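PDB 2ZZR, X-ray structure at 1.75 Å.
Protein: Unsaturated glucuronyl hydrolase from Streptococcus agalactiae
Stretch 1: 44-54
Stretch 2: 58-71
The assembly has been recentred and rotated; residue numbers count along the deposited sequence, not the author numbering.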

# COMPACT_ATOMS: atom_id res chain seq x y z
N ASP A 44 -20.04 -14.49 0.92
CA ASP A 44 -21.49 -14.61 1.00
C ASP A 44 -22.16 -13.29 1.41
O ASP A 44 -23.24 -12.95 0.91
N TYR A 45 -21.50 -12.54 2.29
CA TYR A 45 -21.97 -11.23 2.75
C TYR A 45 -21.96 -10.18 1.63
O TYR A 45 -22.94 -9.45 1.44
N PHE A 46 -20.86 -10.11 0.88
CA PHE A 46 -20.73 -9.12 -0.19
C PHE A 46 -21.34 -9.54 -1.52
O PHE A 46 -21.76 -8.69 -2.30
N GLY A 47 -21.40 -10.85 -1.77
CA GLY A 47 -21.83 -11.35 -3.08
C GLY A 47 -20.93 -10.85 -4.20
O GLY A 47 -19.71 -11.01 -4.14
N GLU A 48 -21.54 -10.22 -5.20
CA GLU A 48 -20.79 -9.63 -6.31
C GLU A 48 -20.42 -8.16 -6.04
O GLU A 48 -19.81 -7.50 -6.88
N GLU A 49 -20.79 -7.67 -4.86
CA GLU A 49 -20.48 -6.30 -4.47
C GLU A 49 -19.23 -6.25 -3.59
O GLU A 49 -18.49 -7.23 -3.53
N TYR A 50 -18.99 -5.11 -2.94
CA TYR A 50 -17.68 -4.84 -2.33
C TYR A 50 -17.79 -4.27 -0.92
O TYR A 50 -18.79 -3.62 -0.58
N PRO A 51 -16.77 -4.52 -0.08
CA PRO A 51 -16.72 -3.85 1.22
C PRO A 51 -16.53 -2.35 1.01
O PRO A 51 -15.90 -1.94 0.03
N THR A 52 -17.09 -1.56 1.92
CA THR A 52 -16.76 -0.14 2.01
C THR A 52 -15.28 -0.02 2.40
O THR A 52 -14.70 -0.98 2.91
N PRO A 53 -14.66 1.16 2.14
CA PRO A 53 -13.26 1.37 2.52
C PRO A 53 -12.93 0.92 3.94
O PRO A 53 -11.93 0.22 4.14
N ALA A 54 -13.76 1.30 4.90
CA ALA A 54 -13.57 0.93 6.30
C ALA A 54 -14.83 0.32 6.90
O ALA A 54 -15.92 0.44 6.33
N ASN A 58 -16.77 -2.21 13.42
CA ASN A 58 -16.10 -3.44 12.96
C ASN A 58 -16.88 -4.33 11.99
O ASN A 58 -16.51 -5.48 11.76
N ILE A 59 -17.94 -3.77 11.40
CA ILE A 59 -18.68 -4.43 10.34
C ILE A 59 -18.67 -3.58 9.06
O ILE A 59 -19.12 -2.43 9.07
N TYR A 60 -18.15 -4.15 7.98
CA TYR A 60 -18.19 -3.48 6.67
C TYR A 60 -19.63 -3.28 6.24
O TYR A 60 -20.49 -4.09 6.54
N LYS A 61 -19.87 -2.18 5.53
CA LYS A 61 -21.07 -2.05 4.73
C LYS A 61 -20.77 -2.55 3.32
O LYS A 61 -19.62 -2.83 2.98
N VAL A 62 -21.82 -2.68 2.52
CA VAL A 62 -21.71 -3.21 1.16
C VAL A 62 -21.91 -2.09 0.15
O VAL A 62 -22.83 -1.27 0.30
N MET A 63 -21.05 -2.05 -0.87
CA MET A 63 -21.08 -0.97 -1.86
C MET A 63 -20.79 -1.47 -3.28
O MET A 63 -20.32 -2.59 -3.48
N ASP A 64 -21.05 -0.61 -4.27
CA ASP A 64 -20.76 -0.93 -5.65
C ASP A 64 -19.30 -0.63 -6.00
O ASP A 64 -18.49 -0.33 -5.11
N ASN A 65 -18.97 -0.72 -7.29
CA ASN A 65 -17.59 -0.57 -7.75
C ASN A 65 -17.26 0.87 -8.17
O ASN A 65 -17.04 1.14 -9.35
N THR A 66 -17.23 1.77 -7.19
CA THR A 66 -17.05 3.20 -7.47
C THR A 66 -16.09 3.90 -6.50
O THR A 66 -15.94 5.12 -6.56
N GLU A 67 -15.44 3.15 -5.62
CA GLU A 67 -14.47 3.74 -4.69
C GLU A 67 -13.03 3.55 -5.16
O GLU A 67 -12.80 3.04 -6.26
N TRP A 68 -12.06 3.97 -4.35
CA TRP A 68 -10.64 3.76 -4.66
C TRP A 68 -10.13 2.44 -4.09
O TRP A 68 -8.99 2.05 -4.34
N THR A 69 -11.01 1.75 -3.35
CA THR A 69 -10.63 0.64 -2.48
C THR A 69 -11.12 -0.73 -2.95
O THR A 69 -10.78 -1.75 -2.34
N ASN A 70 -11.92 -0.77 -4.02
CA ASN A 70 -12.56 -2.02 -4.44
C ASN A 70 -11.59 -3.15 -4.79
O ASN A 70 -11.88 -4.32 -4.52
N GLY A 71 -10.45 -2.78 -5.37
CA GLY A 71 -9.42 -3.74 -5.78
C GLY A 71 -8.80 -4.53 -4.64
O GLY A 71 -8.34 -5.66 -4.85

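The most unusual feature here is a side chain that completes a strand pairing. The strand through Tyr-50 and Pro-51 runs antiparallel to the one through Val-62 and Met-63, and at Lys-61 the backbone partner is replaced by a hydroxyl. Thr-52 N donates to Lys-61 O at 3.0 Å, but Lys-61 N donates to Thr-52 OG1 at 3.2 Å. The p rotamer of Thr-52 (chi1 47°) places OG1 for this. The same OG1 donates to Ala-54 O at 2.8 Å, so one hydroxyl both accepts across the contact and ties down the corner at 53 and 54. The Thr-52 methyl CG2 lies 3.6 Å from Lys-61 CB. The rest of the Lys-61 side chain extends with chi2, chi3 and chi4 all t.

The regular part of the pairing is Tyr-50 with Met-63. Tyr-50 N donates to Met-63 O at 2.9 Å, and Met-63 N donates to Tyr-50 O at 2.8 Å. Their side chains share a face of the sheet, with Tyr-50 CB 4.3 Å from Met-63 CG. Met-63 is p at chi1, t at chi2 and m at chi3. This brings Met-63 SD to 4.1 Å from Pro-53 CD.

Tyr-50 is m, and the other stretch covers more of it than of any other residue in its own stretch. Asn-70, also m, sets its CB over one face of the ring, 4.2 Å from CB to the Tyr-50 ring centroid. Met-63 O lies at the ring edge. Tyr-50 OH finds its hydrogen-bonding partner elsewhere in the structure.

Pro-51 pairs with Val-62, but their side chains diverge. Pro-51 CB instead sits over one face of the Tyr-60 ring, 3.8 Å from the ring centroid. Tyr-60 is m and its CB points toward the first stretch. Thr-52 O is 3.3 Å from Tyr-60 CD1, and Pro-53 O lies at the ring edge. Phe-46, m as well, brings its CZ to 3.6 Å from Tyr-60 CB. The two rings meet obliquely, with their planes at 66°.

Val-62 is t and points away from the first stretch, yet its methyls still find neighbours there. Val-62 CG2 is 3.8 Å from Phe-46 CD1 and 3.8 Å from Tyr-45 CE1. Val-62 CG1 is 3.5 Å from Glu-49 OE1. The CA-to-CB bond of Tyr-45, a t rotamer, points sideways, but the end of the side chain comes nearer. There Tyr-45 OH donates to Tyr-60 O at 2.7 Å. Tyr-45 OH also lies 3.8 Å from Ile-59 CG2. The Tyr-45 side chain thus combines apolar packing with a hydrogen bond to the Tyr-60 backbone.

Pro-53 CG packs 3.4 Å from Thr-69 OG1 and 3.8 Å from Glu-67 OE2. Thr-69 is p and points toward the first stretch. Water 1 links the two stretches: it donates to Pro-51 O at 2.7 Å and is hydrogen-bonded to Thr-69 OG1 at 2.7 Å. Glu-67 OE1 accepts from Trp-68 N at 3.0 Å within its own stretch.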

# COMPACT_ATOMS: atom_id res chain seq x y z
CB ASP A 44 -21.87 -15.74 1.96
CG ASP A 44 -21.38 -17.11 1.49
OD1 ASP A 44 -21.40 -17.38 0.26
OD2 ASP A 44 -21.00 -17.92 2.34
CB TYR A 45 -21.14 -10.76 3.95
CG TYR A 45 -21.55 -9.43 4.55
CD1 TYR A 45 -20.73 -8.31 4.42
CD2 TYR A 45 -22.74 -9.29 5.26
CE1 TYR A 45 -21.09 -7.08 4.98
CE2 TYR A 45 -23.12 -8.06 5.82
CZ TYR A 45 -22.28 -6.96 5.67
OH TYR A 45 -22.63 -5.75 6.22
CB PHE A 46 -19.26 -8.70 -0.38
CG PHE A 46 -18.65 -8.05 0.84
CD1 PHE A 46 -19.23 -6.91 1.38
CD2 PHE A 46 -17.52 -8.59 1.44
CE1 PHE A 46 -18.69 -6.31 2.51
CE2 PHE A 46 -16.97 -8.00 2.58
CZ PHE A 46 -17.56 -6.86 3.11
CB GLU A 48 -21.54 -9.79 -7.64
CG GLU A 48 -21.43 -11.23 -8.19
CD GLU A 48 -21.99 -11.39 -9.60
OE1 GLU A 48 -21.92 -10.45 -10.41
OE2 GLU A 48 -22.49 -12.50 -9.90
CB GLU A 49 -21.70 -5.64 -3.83
CG GLU A 49 -22.82 -5.39 -4.83
CD GLU A 49 -23.87 -4.41 -4.34
OE1 GLU A 49 -24.51 -4.70 -3.30
OE2 GLU A 49 -24.06 -3.36 -5.01
CB TYR A 50 -16.89 -3.86 -3.21
CG TYR A 50 -16.64 -4.37 -4.61
CD1 TYR A 50 -17.62 -4.25 -5.60
CD2 TYR A 50 -15.43 -4.99 -4.94
CE1 TYR A 50 -17.41 -4.74 -6.88
CE2 TYR A 50 -15.21 -5.48 -6.23
CZ TYR A 50 -16.20 -5.35 -7.19
OH TYR A 50 -15.99 -5.83 -8.46
CB PRO A 51 -15.46 -4.43 1.88
CG PRO A 51 -14.64 -4.99 0.76
CD PRO A 51 -15.62 -5.42 -0.28
CB THR A 52 -17.64 0.59 3.05
OG1 THR A 52 -17.67 -0.17 4.28
CG2 THR A 52 -19.06 0.76 2.53
CB PRO A 53 -13.08 2.88 2.36
CG PRO A 53 -14.00 3.22 1.23
CD PRO A 53 -15.21 2.33 1.44
CB ALA A 54 -13.13 2.14 7.11
CB ASN A 58 -15.51 -4.22 14.14
CG ASN A 58 -14.28 -3.54 14.71
OD1 ASN A 58 -13.52 -2.91 13.97
ND2 ASN A 58 -14.09 -3.65 16.02
CB ILE A 59 -20.15 -4.74 10.77
CG1 ILE A 59 -20.20 -5.59 12.06
CG2 ILE A 59 -20.95 -5.36 9.62
CD1 ILE A 59 -19.62 -7.01 11.93
CB TYR A 60 -17.50 -4.33 5.60
CG TYR A 60 -16.00 -4.31 5.62
CD1 TYR A 60 -15.29 -3.15 5.28
CD2 TYR A 60 -15.27 -5.46 5.94
CE1 TYR A 60 -13.89 -3.13 5.28
CE2 TYR A 60 -13.88 -5.45 5.95
CZ TYR A 60 -13.20 -4.29 5.62
OH TYR A 60 -11.83 -4.28 5.63
CB LYS A 61 -21.58 -0.60 4.74
CG LYS A 61 -22.26 -0.22 6.05
CD LYS A 61 -22.58 1.27 6.13
CE LYS A 61 -23.01 1.62 7.54
NZ LYS A 61 -23.20 3.09 7.72
CB VAL A 62 -22.75 -4.34 0.92
CG1 VAL A 62 -22.56 -4.95 -0.45
CG2 VAL A 62 -22.65 -5.40 2.00
CB MET A 63 -20.09 0.13 -1.48
CG MET A 63 -18.63 -0.23 -1.74
SD MET A 63 -17.56 1.22 -1.70
CE MET A 63 -18.19 2.13 -3.11
CB ASP A 64 -21.74 -0.23 -6.61
CG ASP A 64 -21.64 1.30 -6.55
OD1 ASP A 64 -20.77 1.85 -5.85
OD2 ASP A 64 -22.46 1.95 -7.24
CB ASN A 65 -17.28 -1.56 -8.88
CG ASN A 65 -15.79 -1.80 -9.07
OD1 ASN A 65 -14.96 -1.17 -8.41
ND2 ASN A 65 -15.45 -2.72 -9.97
CB THR A 66 -18.40 3.96 -7.46
OG1 THR A 66 -18.99 3.83 -6.17
CG2 THR A 66 -19.35 3.42 -8.53
CB GLU A 67 -14.66 3.19 -3.27
CG GLU A 67 -15.46 4.11 -2.33
CD GLU A 67 -14.70 5.36 -1.90
OE1 GLU A 67 -13.61 5.62 -2.44
OE2 GLU A 67 -15.21 6.09 -1.02
CB TRP A 68 -9.77 4.93 -4.14
CG TRP A 68 -9.63 5.02 -2.63
CD1 TRP A 68 -10.48 5.64 -1.77
CD2 TRP A 68 -8.56 4.49 -1.83
NE1 TRP A 68 -10.02 5.53 -0.48
CE2 TRP A 68 -8.84 4.83 -0.49
CE3 TRP A 68 -7.40 3.76 -2.12
CZ2 TRP A 68 -8.01 4.45 0.58
CZ3 TRP A 68 -6.56 3.39 -1.06
CH2 TRP A 68 -6.87 3.74 0.27
CB THR A 69 -11.20 0.85 -1.07
OG1 THR A 69 -12.59 1.20 -1.16
CG2 THR A 69 -10.45 1.95 -0.34
CB ASN A 70 -13.50 -1.79 -5.62
CG ASN A 70 -14.61 -0.83 -5.28
OD1 ASN A 70 -15.71 -1.23 -4.89
ND2 ASN A 70 -14.32 0.46 -5.40
O HOH W 1 -14.35 -0.72 -1.88